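Local coordinates for protein Dot/Icm T4SS effector (Legionella pneumophila subsp. pneumophila, PDB 4HFV) that is a putative Dot/Icm type IV secretion effector of unknown molecular function, possibly linked to metaeffector activity inside the host cell, at residues Phe4-Tyr9 with Val76-Ala81; Asp86-Thr91 with Asp101-Leu106. All blocks are in the same frame, centred on the assembly; numbering follows the deposited sequence.

Interaction 1 of 2, residues Phe4-Tyr9 with Val76-Ala81; sequences FELVAY and VLNALA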
loop_
_atom_site.group_PDB
_atom_site.type_symbol
_atom_site.label_atom_id
_atom_site.label_comp_id
_atom_site.label_asym_id
_atom_site.label_seq_id
_atom_site.Cartn_x
_atom_site.Cartn_y
_atom_site.Cartn_z
ATOM N N PHE A 4 -0.477 8.288 19.909
ATOM C CA PHE A 4 -1.689 9.088 19.866
ATOM C C PHE A 4 -2.912 8.264 20.255
ATOM O O PHE A 4 -3.187 7.216 19.670
ATOM C CB PHE A 4 -1.896 9.648 18.466
ATOM C CG PHE A 4 -3.128 10.492 18.323
ATOM C CD1 PHE A 4 -3.225 11.727 18.988
ATOM C CD2 PHE A 4 -4.173 10.085 17.521
ATOM C CE1 PHE A 4 -4.350 12.519 18.858
ATOM C CE2 PHE A 4 -5.292 10.861 17.373
ATOM C CZ PHE A 4 -5.399 12.089 18.055
ATOM N N GLU A 5 -3.666 8.759 21.229
ATOM C CA GLU A 5 -4.933 8.153 21.543
ATOM C C GLU A 5 -6.051 8.788 20.682
ATOM O O GLU A 5 -6.236 10.038 20.664
ATOM C CB GLU A 5 -5.222 8.294 23.042
ATOM C CG GLU A 5 -6.216 7.261 23.564
ATOM C CD GLU A 5 -6.631 7.533 25.008
ATOM O OE1 GLU A 5 -6.170 6.793 25.902
ATOM O OE2 GLU A 5 -7.411 8.483 25.244
ATOM N N LEU A 6 -6.809 7.962 19.964
ATOM C CA LEU A 6 -7.904 8.520 19.177
ATOM C C LEU A 6 -8.940 9.219 20.071
ATOM O O LEU A 6 -9.323 8.696 21.110
ATOM C CB LEU A 6 -8.612 7.450 18.342
ATOM C CG LEU A 6 -7.794 6.770 17.256
ATOM C CD1 LEU A 6 -8.601 5.616 16.681
ATOM C CD2 LEU A 6 -7.419 7.759 16.169
ATOM N N VAL A 7 -9.399 10.396 19.661
ATOM C CA VAL A 7 -10.494 11.039 20.379
ATOM C C VAL A 7 -11.790 10.287 20.067
ATOM O O VAL A 7 -12.072 10.045 18.906
ATOM C CB VAL A 7 -10.692 12.516 19.942
ATOM C CG1 VAL A 7 -11.839 13.164 20.760
ATOM C CG2 VAL A 7 -9.403 13.314 20.115
ATOM N N ALA A 8 -12.622 9.998 21.071
ATOM C CA ALA A 8 -13.896 9.327 20.768
ATOM C C ALA A 8 -14.712 10.078 19.701
ATOM O O ALA A 8 -14.716 11.324 19.640
ATOM C CB ALA A 8 -14.713 9.059 22.031
ATOM N N TYR A 9 -15.365 9.314 18.814
ATOM C CA TYR A 9 -16.060 9.913 17.669
ATOM C C TYR A 9 -17.125 10.988 18.042
ATOM O O TYR A 9 -17.158 12.083 17.446
ATOM C CB TYR A 9 -16.720 8.819 16.820
ATOM C CG TYR A 9 -17.534 9.376 15.693
ATOM C CD1 TYR A 9 -16.939 9.803 14.538
ATOM C CD2 TYR A 9 -18.915 9.504 15.808
ATOM C CE1 TYR A 9 -17.691 10.351 13.506
ATOM C CE2 TYR A 9 -19.673 10.053 14.787
ATOM C CZ TYR A 9 -19.053 10.468 13.627
ATOM O OH TYR A 9 -19.814 11.014 12.584
ATOM N N VAL A 76 -11.415 7.111 11.412
ATOM C CA VAL A 76 -11.650 7.928 10.234
ATOM C C VAL A 76 -11.724 9.422 10.517
ATOM O O VAL A 76 -11.047 10.232 9.831
ATOM C CB VAL A 76 -12.876 7.474 9.440
ATOM C CG1 VAL A 76 -13.126 8.415 8.243
ATOM C CG2 VAL A 76 -12.666 6.002 8.937
ATOM N N LEU A 77 -12.541 9.829 11.487
ATOM C CA LEU A 77 -12.702 11.265 11.740
ATOM C C LEU A 77 -11.401 11.880 12.283
ATOM O O LEU A 77 -11.011 12.946 11.842
ATOM C CB LEU A 77 -13.922 11.562 12.621
ATOM C CG LEU A 77 -14.334 13.035 12.755
ATOM C CD1 LEU A 77 -14.634 13.742 11.396
ATOM C CD2 LEU A 77 -15.531 13.176 13.682
ATOM N N ASN A 78 -10.720 11.205 13.217
ATOM C CA ASN A 78 -9.434 11.708 13.692
ATOM C C ASN A 78 -8.463 11.885 12.537
ATOM O O ASN A 78 -7.797 12.908 12.430
ATOM C CB ASN A 78 -8.806 10.758 14.718
ATOM C CG ASN A 78 -9.379 10.926 16.122
ATOM O OD1 ASN A 78 -8.739 11.507 16.989
ATOM N ND2 ASN A 78 -10.544 10.368 16.366
ATOM N N ALA A 79 -8.356 10.858 11.686
ATOM C CA ALA A 79 -7.478 10.930 10.533
ATOM C C ALA A 79 -7.788 12.151 9.653
ATOM O O ALA A 79 -6.887 12.866 9.240
ATOM C CB ALA A 79 -7.535 9.603 9.667
ATOM N N LEU A 80 -9.045 12.364 9.304
ATOM C CA LEU A 80 -9.363 13.501 8.451
ATOM C C LEU A 80 -9.051 14.834 9.135
ATOM O O LEU A 80 -8.589 15.763 8.475
ATOM C CB LEU A 80 -10.836 13.500 8.085
ATOM C CG LEU A 80 -11.296 14.612 7.160
ATOM C CD1 LEU A 80 -10.514 14.614 5.862
ATOM C CD2 LEU A 80 -12.780 14.401 6.916
ATOM N N ALA A 81 -9.334 14.943 10.434
ATOM C CA ALA A 81 -9.058 16.201 11.120
ATOM C C ALA A 81 -7.561 16.422 11.101
ATOM O O ALA A 81 -7.102 17.530 10.807
ATOM C CB ALA A 81 -9.583 16.209 12.566
#
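Asn78, on helix 70-90, turns its carboxamide onto the extended main chain at Val7 and pairs with both polar atoms of that one residue. Val7 N donates to Asn78 OD1 at 3.0 Å, coming in 29° off the plane of the carbonyl. In return Asn78 ND2 donates a hydrogen bond to Val7 O, also at 3.0 Å; this bond is nearly straight (162°) and lies in the amide plane, on a lone pair of the backbone oxygen. The two bonds fix the flip of the amide, since the reversed group would set ND2 against Val7 N. CG stands anti to the carbonyl carbon (chi1 -81°), on a residue whose CB already points toward the loop. Apolar groups lie beside it: Leu6 CD2 is 3.6 Å from Asn78 CB. Asn78 OD1 sits at the edge of the Phe4 ring, near the ring plane, 3.5 Å from Phe4 CE2. Further along, Leu77 CD2 meets Tyr9 CE1 at 3.6 Å, the two side chains crossing at about a right angle. In the second shell, Ala74 O, one turn earlier on the helix, takes another hydrogen bond from Asn78 ND2, and Asp64 of helix 49-64 holds Tyr9 OH. Phe4 N is bonded to Asp122 at the start of helix 120-136, while Leu12 of helix 9-27 touches Val7, Leu77 and Asn78. The amide pairs with N and O of one residue, much as a neighbouring strand would, and joins the N-terminal segment, at Val7 just before the N-cap Ala8, to the middle of helix 70-90 in an all-helical fold.

Interaction 2 of 2, residues Asp86-Thr91 with Asp101-Leu106; sequences DQIAAT and DFYKSL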
loop_
_atom_site.group_PDB
_atom_site.type_symbol
_atom_site.label_atom_id
_atom_site.label_comp_id
_atom_site.label_asym_id
_atom_site.label_seq_id
_atom_site.Cartn_x
_atom_site.Cartn_y
_atom_site.Cartn_z
ATOM N N ASP A 86 -2.861 19.275 8.899
ATOM C CA ASP A 86 -1.559 19.288 8.259
ATOM C C ASP A 86 -1.567 20.097 6.943
ATOM O O ASP A 86 -0.615 20.811 6.597
ATOM C CB ASP A 86 -1.150 17.848 7.981
ATOM C CG ASP A 86 0.293 17.740 7.533
ATOM O OD1 ASP A 86 1.164 18.059 8.340
ATOM O OD2 ASP A 86 0.541 17.330 6.379
ATOM N N GLN A 87 -2.667 19.994 6.232
ATOM C CA GLN A 87 -2.860 20.738 4.994
ATOM C C GLN A 87 -2.811 22.250 5.228
ATOM O O GLN A 87 -2.229 23.007 4.444
ATOM C CB GLN A 87 -4.147 20.307 4.331
ATOM C CG GLN A 87 -3.981 18.935 3.645
ATOM C CD GLN A 87 -5.183 18.447 2.877
ATOM O OE1 GLN A 87 -6.302 18.470 3.361
ATOM N NE2 GLN A 87 -4.933 17.940 1.654
ATOM N N ILE A 88 -3.385 22.685 6.334
ATOM C CA ILE A 88 -3.326 24.095 6.712
ATOM C C ILE A 88 -1.916 24.491 7.138
ATOM O O ILE A 88 -1.428 25.544 6.752
ATOM C CB ILE A 88 -4.338 24.405 7.811
ATOM C CG1 ILE A 88 -5.751 24.124 7.298
ATOM C CG2 ILE A 88 -4.242 25.868 8.245
ATOM C CD1 ILE A 88 -6.858 24.297 8.378
ATOM N N ALA A 89 -1.259 23.651 7.924
ATOM C CA ALA A 89 0.113 23.931 8.305
ATOM C C ALA A 89 1.016 24.118 7.067
ATOM O O ALA A 89 1.921 24.992 7.055
ATOM C CB ALA A 89 0.646 22.837 9.258
ATOM N N ALA A 90 0.768 23.339 6.008
ATOM C CA ALA A 90 1.609 23.426 4.827
ATOM C C ALA A 90 1.437 24.767 4.118
ATOM O O ALA A 90 2.296 25.154 3.329
ATOM C CB ALA A 90 1.321 22.259 3.838
ATOM N N THR A 91 0.327 25.464 4.363
ATOM C CA THR A 91 0.120 26.763 3.709
ATOM C C THR A 91 0.869 27.903 4.450
ATOM O O THR A 91 0.840 29.017 3.994
ATOM C CB THR A 91 -1.375 27.183 3.624
ATOM O OG1 THR A 91 -1.920 27.404 4.936
ATOM C CG2 THR A 91 -2.238 26.151 2.857
ATOM N N ASP A 101 -7.207 30.360 13.466
ATOM C CA ASP A 101 -8.076 29.895 14.553
ATOM C C ASP A 101 -8.620 28.479 14.250
ATOM O O ASP A 101 -8.826 27.673 15.171
ATOM C CB ASP A 101 -9.254 30.869 14.796
ATOM C CG ASP A 101 -8.897 32.059 15.697
ATOM O OD1 ASP A 101 -7.725 32.248 16.054
ATOM O OD2 ASP A 101 -9.841 32.817 16.057
ATOM N N PHE A 102 -8.903 28.163 12.987
ATOM C CA PHE A 102 -9.435 26.825 12.662
ATOM C C PHE A 102 -8.371 25.766 12.883
ATOM O O PHE A 102 -8.648 24.669 13.429
ATOM C CB PHE A 102 -9.997 26.769 11.233
ATOM C CG PHE A 102 -10.853 25.561 10.959
ATOM C CD1 PHE A 102 -12.042 25.352 11.666
ATOM C CD2 PHE A 102 -10.501 24.665 9.952
ATOM C CE1 PHE A 102 -12.860 24.230 11.388
ATOM C CE2 PHE A 102 -11.298 23.546 9.658
ATOM C CZ PHE A 102 -12.482 23.320 10.374
ATOM N N TYR A 103 -7.140 26.100 12.514
ATOM C CA TYR A 103 -6.015 25.226 12.787
ATOM C C TYR A 103 -5.900 24.962 14.276
ATOM O O TYR A 103 -5.802 23.821 14.731
ATOM C CB TYR A 103 -4.711 25.853 12.283
ATOM C CG TYR A 103 -3.484 24.980 12.565
ATOM C CD1 TYR A 103 -3.067 24.012 11.644
ATOM C CD2 TYR A 103 -2.756 25.128 13.753
ATOM C CE1 TYR A 103 -1.933 23.212 11.884
ATOM C CE2 TYR A 103 -1.626 24.337 14.011
ATOM C CZ TYR A 103 -1.210 23.402 13.085
ATOM O OH TYR A 103 -0.120 22.624 13.340
ATOM N N LYS A 104 -5.920 26.036 15.059
ATOM C CA LYS A 104 -5.866 25.896 16.497
ATOM C C LYS A 104 -6.959 24.993 17.045
ATOM O O LYS A 104 -6.711 24.218 17.979
ATOM C CB LYS A 104 -5.977 27.246 17.172
ATOM C CG LYS A 104 -4.701 27.995 17.195
ATOM C CD LYS A 104 -4.665 29.013 18.374
ATOM C CE LYS A 104 -5.500 30.242 18.119
ATOM N NZ LYS A 104 -5.331 31.282 19.240
ATOM N N SER A 105 -8.163 25.140 16.498
ATOM C CA SER A 105 -9.312 24.356 16.919
ATOM C C SER A 105 -9.138 22.867 16.599
ATOM O O SER A 105 -9.557 21.987 17.389
ATOM C CB SER A 105 -10.605 24.926 16.296
ATOM O OG SER A 105 -10.883 24.364 15.003
ATOM N N LEU A 106 -8.452 22.571 15.482
ATOM C CA LEU A 106 -8.169 21.193 15.156
ATOM C C LEU A 106 -7.146 20.604 16.137
ATOM O O LEU A 106 -7.320 19.484 16.595
ATOM C CB LEU A 106 -7.693 21.062 13.694
ATOM C CG LEU A 106 -8.802 21.423 12.727
ATOM C CD1 LEU A 106 -8.265 21.537 11.309
ATOM C CD2 LEU A 106 -9.907 20.397 12.774
#
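Ile88 and Tyr103 lie alongside one another, pointing opposite ways, where the end of helix 70-90 meets the start of helix 101-109. Ile88 CG2 lies 4.0 Å from Tyr103 CD1 and about as far from Tyr103 CB, approaching the ring obliquely. The next methyl along the helix, Ala89 CB, meets the phenol further out, 3.7 Å from Tyr103 CE1, so the CD1 and CE1 atoms of the ring are each met by one of two successive residues. Tyr103 CG stands anti to its backbone N (chi1 179°), on a residue whose CB points toward helix 70-90. The other branch of Ile88 serves a different pair of neighbours: CD1 reaches the rim of Phe102, 4.0 Å from CD2 and near the plane of that ring, with the two side chains at about a right angle, and lies 4.3 Å from Leu106 CD1. Contact across the helices is thus wholly apolar, while two backbone carbonyls take a second donor within their own segment. Ile88 O accepts from both Thr91 N and Thr91 OG1, and Phe102 O from Leu106 N and Ser105 OG. The short helical segments run roughly antiparallel, at 142°, with axes 10.0 Å apart at closest approach. Pro97 and Asp98 of the connecting loop touch Tyr103, while Phe102 N binds a citrate probably carried over from crystallisation. Around this helical hairpin, Arg49 of helix 49-64 touches both Ile88 and Phe102, Phe102 also rests on Ile20 of helix 9-27, and Asp86 forms a salt bridge to Arg171 of helix 161-188.

How the interactions relate
From the N terminus, the segment 4-9 leads into helix 9-27, and the chain passes through helix 49-64 before the middle of helix 70-90 returns to it: interaction 1 closes this long loop of 66 intervening residues. Interaction 2 opens later on the same helix and closes a short, nonhelical connection of nine residues, turning the chain back along helix 101-109. The contacts are therefore in series, neither nested nor crossed, with centres about 15 Å apart. Helix 70-90 is their common member, and they meet lightly where Leu106 CD1 packs 4.2 Å from Ala81 O. Together they tie the N-terminal segment and helix 101-109 to successive parts of that helix.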